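Local coordinates for protein phage integrase/site-specific recombinase (Haloarcula marismortui, PDB 3NRW) that probably binds DNA as a tyrosine-type site-specific recombinase in DNA integration, the chain here being its helical N-terminal core-binding domain, at residues P5-S8 with P9-R13; K30-R33 with Y34-K37; L36-F39 with V40-A43; I48-M51 with R52-T55; K58-E61 with Y62-F65. All coordinates share one frame; numbering follows the deposited sequence.

Contact 1. Residues P5-S8 with P9-R13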
# COMPACT_ATOMS: atom_id res chain seq x y z
N PRO A 5 10.85 -13.62 4.95
CA PRO A 5 10.28 -12.65 5.88
C PRO A 5 8.79 -12.42 5.67
O PRO A 5 8.27 -12.60 4.57
CB PRO A 5 11.11 -11.39 5.62
CG PRO A 5 11.41 -11.50 4.17
CD PRO A 5 11.76 -12.97 3.99
N SER A 6 8.10 -12.02 6.74
CA SER A 6 6.67 -11.77 6.69
C SER A 6 6.30 -10.57 7.55
O SER A 6 6.77 -10.44 8.68
CB SER A 6 5.92 -13.01 7.18
OG SER A 6 4.51 -12.83 7.09
N LEU A 7 5.48 -9.68 7.00
CA LEU A 7 5.04 -8.49 7.72
C LEU A 7 3.55 -8.27 7.55
O LEU A 7 3.00 -8.45 6.46
CB LEU A 7 5.78 -7.24 7.24
CG LEU A 7 7.30 -7.18 7.43
CD1 LEU A 7 7.83 -5.88 6.84
CD2 LEU A 7 7.64 -7.28 8.90
N SER A 8 2.91 -7.86 8.64
CA SER A 8 1.49 -7.57 8.63
C SER A 8 1.33 -6.22 7.95
O SER A 8 2.31 -5.50 7.77
CB SER A 8 0.96 -7.46 10.06
OG SER A 8 1.54 -6.35 10.72
N PRO A 9 0.10 -5.88 7.55
CA PRO A 9 -0.10 -4.59 6.89
C PRO A 9 0.44 -3.44 7.76
O PRO A 9 1.21 -2.60 7.28
CB PRO A 9 -1.61 -4.53 6.71
CG PRO A 9 -1.93 -5.98 6.39
CD PRO A 9 -1.10 -6.72 7.43
N ARG A 10 0.08 -3.42 9.04
CA ARG A 10 0.54 -2.35 9.93
C ARG A 10 2.07 -2.31 10.03
O ARG A 10 2.67 -1.24 9.92
CB ARG A 10 -0.08 -2.50 11.32
CG ARG A 10 0.27 -3.79 12.04
CD ARG A 10 -0.45 -3.88 13.37
NE ARG A 10 -0.28 -2.67 14.18
CZ ARG A 10 -0.80 -2.50 15.39
NH1 ARG A 10 -1.53 -3.47 15.93
NH2 ARG A 10 -0.61 -1.37 16.05
N GLU A 11 2.70 -3.47 10.21
CA GLU A 11 4.16 -3.51 10.32
C GLU A 11 4.81 -3.01 9.03
O GLU A 11 5.77 -2.23 9.07
CB GLU A 11 4.64 -4.94 10.59
CG GLU A 11 4.13 -5.54 11.88
CD GLU A 11 4.64 -6.94 12.08
OE1 GLU A 11 4.49 -7.77 11.16
OE2 GLU A 11 5.19 -7.22 13.17
N ALA A 12 4.29 -3.47 7.89
CA ALA A 12 4.82 -3.07 6.59
C ALA A 12 4.63 -1.58 6.35
O ALA A 12 5.48 -0.92 5.74
CB ALA A 12 4.13 -3.87 5.48
N ARG A 13 3.51 -1.04 6.82
CA ARG A 13 3.21 0.38 6.67
C ARG A 13 4.22 1.18 7.51
O ARG A 13 4.86 2.10 6.99
CB ARG A 13 1.77 0.66 7.13
CG ARG A 13 1.27 2.10 6.97
CD ARG A 13 1.63 2.97 8.18
NE ARG A 13 1.41 2.27 9.44
CZ ARG A 13 0.21 2.02 9.97
NH1 ARG A 13 -0.90 2.42 9.36
NH2 ARG A 13 0.13 1.37 11.12
O HOH W 1 4.34 -10.56 11.12

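Contact 2. Residues K30-R33 with Y34-K37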
# COMPACT_ATOMS: atom_id res chain seq x y z
N LYS A 30 3.45 12.29 5.99
CA LYS A 30 2.07 12.33 6.47
C LYS A 30 1.13 11.91 5.35
O LYS A 30 0.19 11.15 5.58
CB LYS A 30 1.71 13.73 6.98
CG LYS A 30 2.28 14.04 8.36
CD LYS A 30 1.88 15.42 8.85
CE LYS A 30 2.39 15.67 10.26
NZ LYS A 30 2.08 17.05 10.73
N SER A 31 1.37 12.41 4.14
CA SER A 31 0.52 12.05 3.01
C SER A 31 0.55 10.54 2.77
O SER A 31 -0.49 9.92 2.55
CB SER A 31 0.96 12.80 1.75
OG SER A 31 0.68 14.19 1.88
N PHE A 32 1.75 9.97 2.81
CA PHE A 32 1.92 8.53 2.62
C PHE A 32 1.13 7.82 3.73
O PHE A 32 0.43 6.84 3.48
CB PHE A 32 3.40 8.13 2.72
CG PHE A 32 4.27 8.74 1.66
CD1 PHE A 32 5.65 8.77 1.82
CD2 PHE A 32 3.72 9.26 0.49
CE1 PHE A 32 6.48 9.32 0.84
CE2 PHE A 32 4.54 9.81 -0.50
CZ PHE A 32 5.92 9.84 -0.33
N ARG A 33 1.26 8.33 4.95
CA ARG A 33 0.56 7.74 6.08
C ARG A 33 -0.95 7.78 5.87
O ARG A 33 -1.62 6.76 6.03
CB ARG A 33 0.91 8.47 7.38
CG ARG A 33 0.14 7.96 8.60
CD ARG A 33 0.52 8.70 9.88
NE ARG A 33 1.81 8.28 10.40
CZ ARG A 33 2.04 7.09 10.95
NH1 ARG A 33 3.25 6.79 11.40
NH2 ARG A 33 1.07 6.19 11.05
N TYR A 34 -1.48 8.94 5.51
CA TYR A 34 -2.92 9.06 5.31
C TYR A 34 -3.42 8.14 4.20
O TYR A 34 -4.45 7.48 4.34
CB TYR A 34 -3.29 10.51 4.97
CG TYR A 34 -2.82 11.51 6.01
CD1 TYR A 34 -2.46 12.80 5.64
CD2 TYR A 34 -2.69 11.14 7.35
CE1 TYR A 34 -1.99 13.71 6.58
CE2 TYR A 34 -2.22 12.04 8.30
CZ TYR A 34 -1.87 13.32 7.91
OH TYR A 34 -1.37 14.20 8.84
N ARG A 35 -2.67 8.07 3.10
CA ARG A 35 -3.08 7.21 1.99
C ARG A 35 -3.08 5.74 2.36
O ARG A 35 -4.04 5.02 2.07
CB ARG A 35 -2.16 7.44 0.79
CG ARG A 35 -2.26 8.83 0.21
CD ARG A 35 -1.12 9.10 -0.76
NE ARG A 35 -1.19 10.45 -1.30
CZ ARG A 35 -0.19 11.05 -1.94
NH1 ARG A 35 0.96 10.42 -2.14
NH2 ARG A 35 -0.35 12.29 -2.40
N LEU A 36 -2.02 5.28 3.01
CA LEU A 36 -1.90 3.88 3.38
C LEU A 36 -2.79 3.49 4.55
O LEU A 36 -3.04 2.31 4.76
CB LEU A 36 -0.45 3.53 3.68
CG LEU A 36 0.48 3.66 2.46
CD1 LEU A 36 1.89 3.23 2.83
CD2 LEU A 36 -0.06 2.80 1.32
N LYS A 37 -3.26 4.47 5.31
CA LYS A 37 -4.13 4.17 6.43
C LYS A 37 -5.37 3.45 5.91
O LYS A 37 -5.87 2.52 6.55
CB LYS A 37 -4.54 5.45 7.16
CG LYS A 37 -5.47 5.21 8.35
CD LYS A 37 -5.92 6.52 8.96
CE LYS A 37 -7.00 6.30 10.02
NZ LYS A 37 -7.50 7.59 10.57

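Contact 3. Residues L36-F39 with V40-A43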
# COMPACT_ATOMS: atom_id res chain seq x y z
N LEU A 36 -2.02 5.28 3.01
CA LEU A 36 -1.90 3.88 3.38
C LEU A 36 -2.79 3.49 4.55
O LEU A 36 -3.04 2.31 4.76
CB LEU A 36 -0.45 3.53 3.68
CG LEU A 36 0.48 3.66 2.46
CD1 LEU A 36 1.89 3.23 2.83
CD2 LEU A 36 -0.06 2.80 1.32
N LYS A 37 -3.26 4.47 5.31
CA LYS A 37 -4.13 4.17 6.43
C LYS A 37 -5.37 3.45 5.91
O LYS A 37 -5.87 2.52 6.55
CB LYS A 37 -4.54 5.45 7.16
CG LYS A 37 -5.47 5.21 8.35
CD LYS A 37 -5.92 6.52 8.96
CE LYS A 37 -7.00 6.30 10.02
NZ LYS A 37 -7.50 7.59 10.57
N HIS A 38 -5.87 3.87 4.75
CA HIS A 38 -7.05 3.24 4.19
C HIS A 38 -6.79 1.79 3.85
O HIS A 38 -7.65 0.93 4.03
CB HIS A 38 -7.52 3.98 2.94
CG HIS A 38 -7.93 5.40 3.21
ND1 HIS A 38 -7.12 6.47 2.91
CD2 HIS A 38 -9.03 5.90 3.81
CE1 HIS A 38 -7.70 7.58 3.33
NE2 HIS A 38 -8.86 7.26 3.87
N PHE A 39 -5.59 1.51 3.35
CA PHE A 39 -5.27 0.15 2.99
C PHE A 39 -5.10 -0.75 4.22
O PHE A 39 -5.60 -1.88 4.24
CB PHE A 39 -4.00 0.09 2.15
CG PHE A 39 -3.69 -1.28 1.66
CD1 PHE A 39 -2.96 -2.17 2.44
CD2 PHE A 39 -4.22 -1.72 0.46
CE1 PHE A 39 -2.77 -3.48 2.04
CE2 PHE A 39 -4.04 -3.04 0.04
CZ PHE A 39 -3.31 -3.92 0.84
N VAL A 40 -4.41 -0.25 5.23
CA VAL A 40 -4.19 -1.05 6.43
C VAL A 40 -5.51 -1.44 7.10
O VAL A 40 -5.70 -2.60 7.46
CB VAL A 40 -3.29 -0.31 7.45
CG1 VAL A 40 -3.19 -1.11 8.74
CG2 VAL A 40 -1.91 -0.11 6.84
N GLU A 41 -6.43 -0.48 7.26
CA GLU A 41 -7.71 -0.80 7.88
C GLU A 41 -8.50 -1.78 7.02
O GLU A 41 -9.10 -2.72 7.53
CB GLU A 41 -8.52 0.48 8.12
CG GLU A 41 -8.55 1.45 6.96
CD GLU A 41 -9.42 2.66 7.23
OE1 GLU A 41 -10.62 2.47 7.54
OE2 GLU A 41 -8.92 3.80 7.12
N TRP A 42 -8.50 -1.56 5.70
CA TRP A 42 -9.20 -2.44 4.78
C TRP A 42 -8.61 -3.85 4.84
O TRP A 42 -9.35 -4.84 4.96
CB TRP A 42 -9.09 -1.90 3.35
CG TRP A 42 -9.68 -2.80 2.29
CD1 TRP A 42 -10.98 -2.83 1.86
CD2 TRP A 42 -8.98 -3.78 1.51
NE1 TRP A 42 -11.13 -3.77 0.87
CE2 TRP A 42 -9.92 -4.36 0.63
CE3 TRP A 42 -7.65 -4.22 1.48
CZ2 TRP A 42 -9.57 -5.37 -0.27
CZ3 TRP A 42 -7.30 -5.22 0.57
CH2 TRP A 42 -8.26 -5.78 -0.29
N ALA A 43 -7.29 -3.95 4.74
CA ALA A 43 -6.64 -5.26 4.78
C ALA A 43 -6.90 -5.98 6.10
O ALA A 43 -7.21 -7.18 6.10
CB ALA A 43 -5.13 -5.11 4.55

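Contact 4. Residues I48-M51 with R52-T55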
# COMPACT_ATOMS: atom_id res chain seq x y z
N ILE A 48 -6.33 -9.94 6.20
CA ILE A 48 -5.05 -10.11 5.51
C ILE A 48 -3.98 -9.89 6.58
O ILE A 48 -3.68 -8.76 6.95
CB ILE A 48 -4.90 -9.06 4.39
CG1 ILE A 48 -5.92 -9.35 3.29
CG2 ILE A 48 -3.46 -9.07 3.84
CD1 ILE A 48 -6.03 -8.27 2.22
N THR A 49 -3.39 -10.99 7.07
CA THR A 49 -2.40 -10.91 8.14
C THR A 49 -0.94 -10.78 7.71
O THR A 49 -0.08 -10.49 8.54
CB THR A 49 -2.50 -12.13 9.08
OG1 THR A 49 -2.28 -13.32 8.32
CG2 THR A 49 -3.88 -12.19 9.72
N ALA A 50 -0.66 -11.00 6.43
CA ALA A 50 0.69 -10.89 5.91
C ALA A 50 0.60 -10.28 4.52
O ALA A 50 -0.25 -10.67 3.73
CB ALA A 50 1.35 -12.28 5.83
N MSE A 51 1.47 -9.32 4.23
CA MSE A 51 1.42 -8.68 2.93
C MSE A 51 1.64 -9.64 1.76
O MSE A 51 1.14 -9.40 0.66
CB MSE A 51 2.43 -7.53 2.87
CG MSE A 51 2.08 -6.35 3.77
SE MSE A 51 0.40 -5.45 3.28
CE MSE A 51 1.06 -4.37 1.79
N ARG A 52 2.38 -10.71 2.00
CA ARG A 52 2.64 -11.68 0.93
C ARG A 52 1.34 -12.33 0.43
O ARG A 52 1.30 -12.87 -0.67
CB ARG A 52 3.61 -12.76 1.42
CG ARG A 52 4.18 -13.63 0.31
CD ARG A 52 5.07 -14.72 0.88
NE ARG A 52 6.20 -14.18 1.64
CZ ARG A 52 7.24 -13.55 1.10
NH1 ARG A 52 7.31 -13.35 -0.21
NH2 ARG A 52 8.23 -13.12 1.87
N GLU A 53 0.29 -12.26 1.25
CA GLU A 53 -1.00 -12.83 0.90
C GLU A 53 -1.71 -12.06 -0.21
O GLU A 53 -2.64 -12.57 -0.83
CB GLU A 53 -1.91 -12.88 2.14
CG GLU A 53 -1.41 -13.83 3.22
CD GLU A 53 -2.24 -13.78 4.49
OE1 GLU A 53 -1.99 -14.60 5.40
OE2 GLU A 53 -3.13 -12.91 4.59
N LEU A 54 -1.26 -10.84 -0.46
CA LEU A 54 -1.86 -10.02 -1.51
C LEU A 54 -1.72 -10.64 -2.89
O LEU A 54 -0.74 -11.34 -3.17
CB LEU A 54 -1.23 -8.63 -1.51
CG LEU A 54 -1.61 -7.75 -0.32
CD1 LEU A 54 -0.84 -6.45 -0.40
CD2 LEU A 54 -3.12 -7.49 -0.32
N THR A 55 -2.70 -10.38 -3.75
CA THR A 55 -2.74 -10.88 -5.12
C THR A 55 -3.36 -9.82 -6.02
O THR A 55 -3.86 -8.81 -5.53
CB THR A 55 -3.64 -12.13 -5.25
OG1 THR A 55 -4.98 -11.78 -4.89
CG2 THR A 55 -3.15 -13.24 -4.35

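Contact 5. Residues K58-E61 with Y62-F65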
# COMPACT_ATOMS: atom_id res chain seq x y z
N LYS A 58 -6.96 -9.28 -4.92
CA LYS A 58 -7.13 -8.47 -3.71
C LYS A 58 -6.82 -7.00 -3.99
O LYS A 58 -7.51 -6.12 -3.47
CB LYS A 58 -6.24 -9.01 -2.59
CG LYS A 58 -6.56 -10.45 -2.20
CD LYS A 58 -5.65 -10.94 -1.09
CE LYS A 58 -5.88 -12.42 -0.82
NZ LYS A 58 -7.29 -12.69 -0.44
N LEU A 59 -5.80 -6.74 -4.80
CA LEU A 59 -5.45 -5.36 -5.12
C LEU A 59 -6.58 -4.69 -5.90
O LEU A 59 -6.88 -3.51 -5.68
CB LEU A 59 -4.15 -5.31 -5.94
CG LEU A 59 -2.87 -5.68 -5.18
CD1 LEU A 59 -1.69 -5.67 -6.13
CD2 LEU A 59 -2.65 -4.69 -4.04
N ASP A 60 -7.21 -5.44 -6.81
CA ASP A 60 -8.32 -4.91 -7.59
C ASP A 60 -9.51 -4.64 -6.68
O ASP A 60 -10.25 -3.68 -6.88
CB ASP A 60 -8.72 -5.89 -8.70
CG ASP A 60 -9.86 -5.35 -9.56
OD1 ASP A 60 -9.60 -4.50 -10.44
OD2 ASP A 60 -11.02 -5.78 -9.36
N GLU A 61 -9.71 -5.51 -5.69
CA GLU A 61 -10.80 -5.33 -4.75
C GLU A 61 -10.58 -4.03 -4.00
O GLU A 61 -11.51 -3.25 -3.81
CB GLU A 61 -10.84 -6.49 -3.75
CG GLU A 61 -11.40 -7.78 -4.32
CD GLU A 61 -12.92 -7.82 -4.32
OE1 GLU A 61 -13.50 -8.15 -3.27
OE2 GLU A 61 -13.52 -7.50 -5.37
N TYR A 62 -9.34 -3.79 -3.59
CA TYR A 62 -9.03 -2.57 -2.86
C TYR A 62 -9.27 -1.34 -3.73
O TYR A 62 -9.89 -0.37 -3.29
CB TYR A 62 -7.58 -2.56 -2.38
CG TYR A 62 -7.24 -1.29 -1.63
CD1 TYR A 62 -6.40 -0.33 -2.19
CD2 TYR A 62 -7.80 -1.03 -0.39
CE1 TYR A 62 -6.13 0.86 -1.52
CE2 TYR A 62 -7.53 0.15 0.30
CZ TYR A 62 -6.69 1.09 -0.28
OH TYR A 62 -6.43 2.26 0.39
N GLU A 63 -8.79 -1.39 -4.96
CA GLU A 63 -8.97 -0.25 -5.85
C GLU A 63 -10.45 0.09 -6.02
O GLU A 63 -10.84 1.26 -5.95
CB GLU A 63 -8.35 -0.55 -7.22
CG GLU A 63 -8.50 0.59 -8.21
CD GLU A 63 -7.89 0.27 -9.55
OE1 GLU A 63 -8.02 1.11 -10.46
OE2 GLU A 63 -7.28 -0.81 -9.68
N THR A 64 -11.26 -0.93 -6.24
CA THR A 64 -12.70 -0.73 -6.42
C THR A 64 -13.34 -0.16 -5.16
O THR A 64 -14.24 0.68 -5.23
CB THR A 64 -13.37 -2.04 -6.81
OG1 THR A 64 -12.79 -2.49 -8.03
CG2 THR A 64 -14.86 -1.84 -6.99
N PHE A 65 -12.89 -0.63 -4.01
CA PHE A 65 -13.38 -0.16 -2.73
C PHE A 65 -13.12 1.34 -2.63
O PHE A 65 -14.04 2.13 -2.37
CB PHE A 65 -12.66 -0.93 -1.61
CG PHE A 65 -12.78 -0.31 -0.25
CD1 PHE A 65 -11.68 0.32 0.33
CD2 PHE A 65 -13.97 -0.38 0.46
CE1 PHE A 65 -11.77 0.87 1.61
CE2 PHE A 65 -14.07 0.16 1.75
CZ PHE A 65 -12.96 0.78 2.32
O HOH W 2 -7.40 -3.17 -11.10
O HOH W 3 -13.38 -4.54 -9.20
O HOH W 4 -10.79 -1.76 -9.95

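Contact 1. Residues P5-S8 with P9-R13
Ser-8 and Glu-11 face each other across the first turn of helix 9-20, each side chain turned back to a backbone N-H of the other. The hydroxyl of Ser-8 sits between its own backbone N and carbonyl carbon (chi1 65°), a rotation that places OG in front of the incoming helix; Glu-11 N donates to Ser-8 OG over 3.1 Å at a nearly straight 163°. The return bond is made by a longer side chain: Glu-11 is extended beyond CG, and its OE1 accepts from Ser-8 N at 3.0 Å, through the lone pair that faces away from the other carboxylate oxygen. These two bonds make a capping box with Ser-8 as the N-cap. The aliphatic part of Glu-11 is pressed close in the process, CG lying 3.0 Å from Ser-8 OG.

Leu-7 comes at Glu-11 obliquely, its CD2 3.9 Å from OE1, while its CB rests 4.1 Å from Ala-12 CB. Ala-12 N also reaches back to Ser-8 O at 2.8 Å and opens the regular helical ladder. One water donates to Glu-11 OE1 and, weakly, to Ser-6 O. The loop end is fixed from outside as well, through a backbone bond between Leu-7 and Met-51.

With Glu-11 N and Ser-8 N each taken by a side-chain oxygen, two N-H groups at the start of the helix are satisfied; the negative carboxylate beside the N-terminal end of the helix probably also interacts favourably with the helix dipole.

Contact 2. Residues K30-R33 with Y34-K37
Tyr-34 and Lys-30, one turn apart on helix 26-45, run side by side in the same direction, and their contact is mainly apolar. The methylene chain of Lys-30 passes along the phenol, with CB 3.7 Å from Tyr-34 CZ and CD 3.5 Å from Tyr-34 OH. With CG opposite the carbonyl carbon (chi1 -56°), the tyrosine ring swings back along the helix and brings one face over the Lys-30 carbonyl, whose oxygen stands 3.0 Å from the ring plane, offset toward the rim.

The second pair brings a cationic group to an aromatic edge. Arg-35 is extended from CG to NE, which carries its guanidinium back past Ser-31 to Phe-32; NH1 lies 4.0 Å from Phe-32 CE2, near the plane of the ring, and the two flat groups are inclined at 47°. Ser-31 CB sits over one guanidinium face, 4.2 Å from Arg-35 CZ. The hydroxyl of Ser-31 looks elsewhere, OG bonding to Ala-27 O.

Hydrogen bonding between the segments is wholly backbone, the i to i+4 ladder of an alpha-helix. Three rungs are nearly straight, whereas Lys-37 N to Arg-33 O, at 2.9 Å, is bent to 132°.

Chemically, Lys-30 and Tyr-34 are joined by van der Waals packing and by a carbonyl oxygen against a ring face, with no side-chain hydrogen bond between them. On the Arg-35 flank, edge placement of the cation excludes a face-on cation-pi interaction, and the bond from NH1 to Thr-82 OG1 gives the guanidinium a partner on helix 73-92 and links the two helices.

Contact 3. Residues L36-F39 with V40-A43
Val-40 turns its CG2 back to Leu-36 O, 3.4 Å away, while its backbone N donates to the same oxygen. Beyond the segments its side chain meets Arg-13 of helix 9-20.

Glu-41 folds back over the preceding turn. Its CG stands between the backbone N and the carbonyl carbon (chi1 45°), and this rotation sets CG 2.9 Å from Lys-37 O and 3.1 Å from His-38 O. The carboxylate then lies alongside the imidazole, their planes 12° apart, with OE2 3.9 Å from His-38 CD2. Lys-37 NZ remains 5.3 Å from Glu-41 OE2, so opposite charges are near without touching.

Trp-42 and Ala-43 are buried, like Val-40: helix 26-45 packs against the other three helices of the all-helical core-binding domain, and these residues enter an aromatic cluster. Trp-42 places its CE3 over one face of the Phe-39 ring; the two six-membered rings have centroids 5.6 Å apart and planes inclined at 46°. Tyr-62 of helix 56-67 meets both rings edge-to-face, and Trp-86 of helix 73-92 adjoins Phe-39.

Ala-43 closes the run, its CB 3.8 Å from Phe-39 CE1 and its N bonded to Phe-39 O at 2.7 Å.

Contact 4. Residues I48-M51 with R52-T55
Glu-53 has CG opposite its carbonyl carbon (chi1 -66°) and a chain extended from there on, a shape that carries the carboxylate back over Ala-50 to Thr-49. Thr-49 answers with OG1 held between its backbone N and carbonyl carbon (chi1 60°), facing the acid. Both carboxylate oxygens are used: OE1 takes a weak bond from Thr-49 OG1 at 3.2 Å, and OE2 a weak, bent one from Thr-49 N at 3.1 Å. Ile-48 slides past the Glu-53 side chain in the opposite direction, its CG2 3.9 Å from Glu-53 OE2.

The backbone turns tightly underneath. Glu-53 N bonds to Ala-50 O and Leu-54 N to Met-51 O, the latter at 3.0 Å, in the i to i+3 spacing of a 3-10 turn; each donor stands well above the plane of the carbonyl it meets.

On the inner side, selenomethionine Met-51 and Leu-54 lie side by side, with CE 3.6 Å from Leu-54 CD1, while Ile-48 crosses Leu-54 at about a right angle, its CD1 3.9 Å from Leu-54 CD2. Phe-39 packs against both Met-51 and Leu-54, so this loop, which joins helix 26-45 to helix 56-67, covers the core there.

The chemistry divides the turn into a polar and an apolar side. Two weak bonds link the carboxylate to Thr-49, and the stronger bonds between the segments are the two backbone ones; the buried Ala-50 N has no partner in the model, probably at some energetic cost.

Contact 5. Residues K58-E61 with Y62-F65
Thr-64 meets Asp-60 one turn earlier on helix 56-67. Its CB stands 3.5 Å from Asp-60 O and 3.7 Å from Glu-61 O. From CB the hydroxyl branch lies opposite the carbonyl carbon (chi1 -60°), which turns OG1 back along the helix to 3.0 Å from Asp-60 O. That carbonyl also accepts from Thr-64 N at 3.0 Å, so the backbone rung and the hydroxyl converge on one oxygen, although the hydroxyl proton has another acceptor within reach. The Asp-60 carboxylate crosses Thr-64 obliquely and stays apart from it, OD2 4.0 Å from OG1.

Water fills the interval. One molecule joins Asp-60 OD1 to the Thr-64 hydroxyl; another donates to OD2, but its link to OG1 is doubtful. A third donates to Asp-60 OD1 and to Glu-63 OE2, which are 4.4 Å apart; by sitting between these like charges it probably eases their repulsion. The other oxygen of Glu-63, OE1, bonds to His-105.

Other residues of the helix, Leu-59 and Tyr-62, are buried against the rest of the domain. Leu-59 packs on Leu-87 of helix 73-92 and on the C-terminal tail at Leu-100 and Val-104. Tyr-62 enters between that helix, at Leu-83, and helix 26-45, at His-38, while Glu-61 forms a salt bridge with Arg-46 just beyond the end of helix 26-45.

Contacts 1 to 5 come in order along the chain, each local to one turn or short run, and together they sample three of the four helices of the core-binding domain. Contacts 2 and 3 overlap on helix 26-45, sharing Leu-36 and Lys-37, their centres about 9 Å apart. Contact 3 also touches contacts 1, 4 and 5: Pro-9 packs on Ala-43, Phe-39 meets the loop of contact 4, and Trp-42 meets helix 56-67, with about 11 Å between the centres of contacts 3 and 5. Contacts 1 and 4, centres about 9 Å apart, join their loops by hydrogen bonds. Contacts 1 and 5, centres about 19 Å apart, do not touch; contacts 3 and 4 each touch both, as befits a compact helical domain.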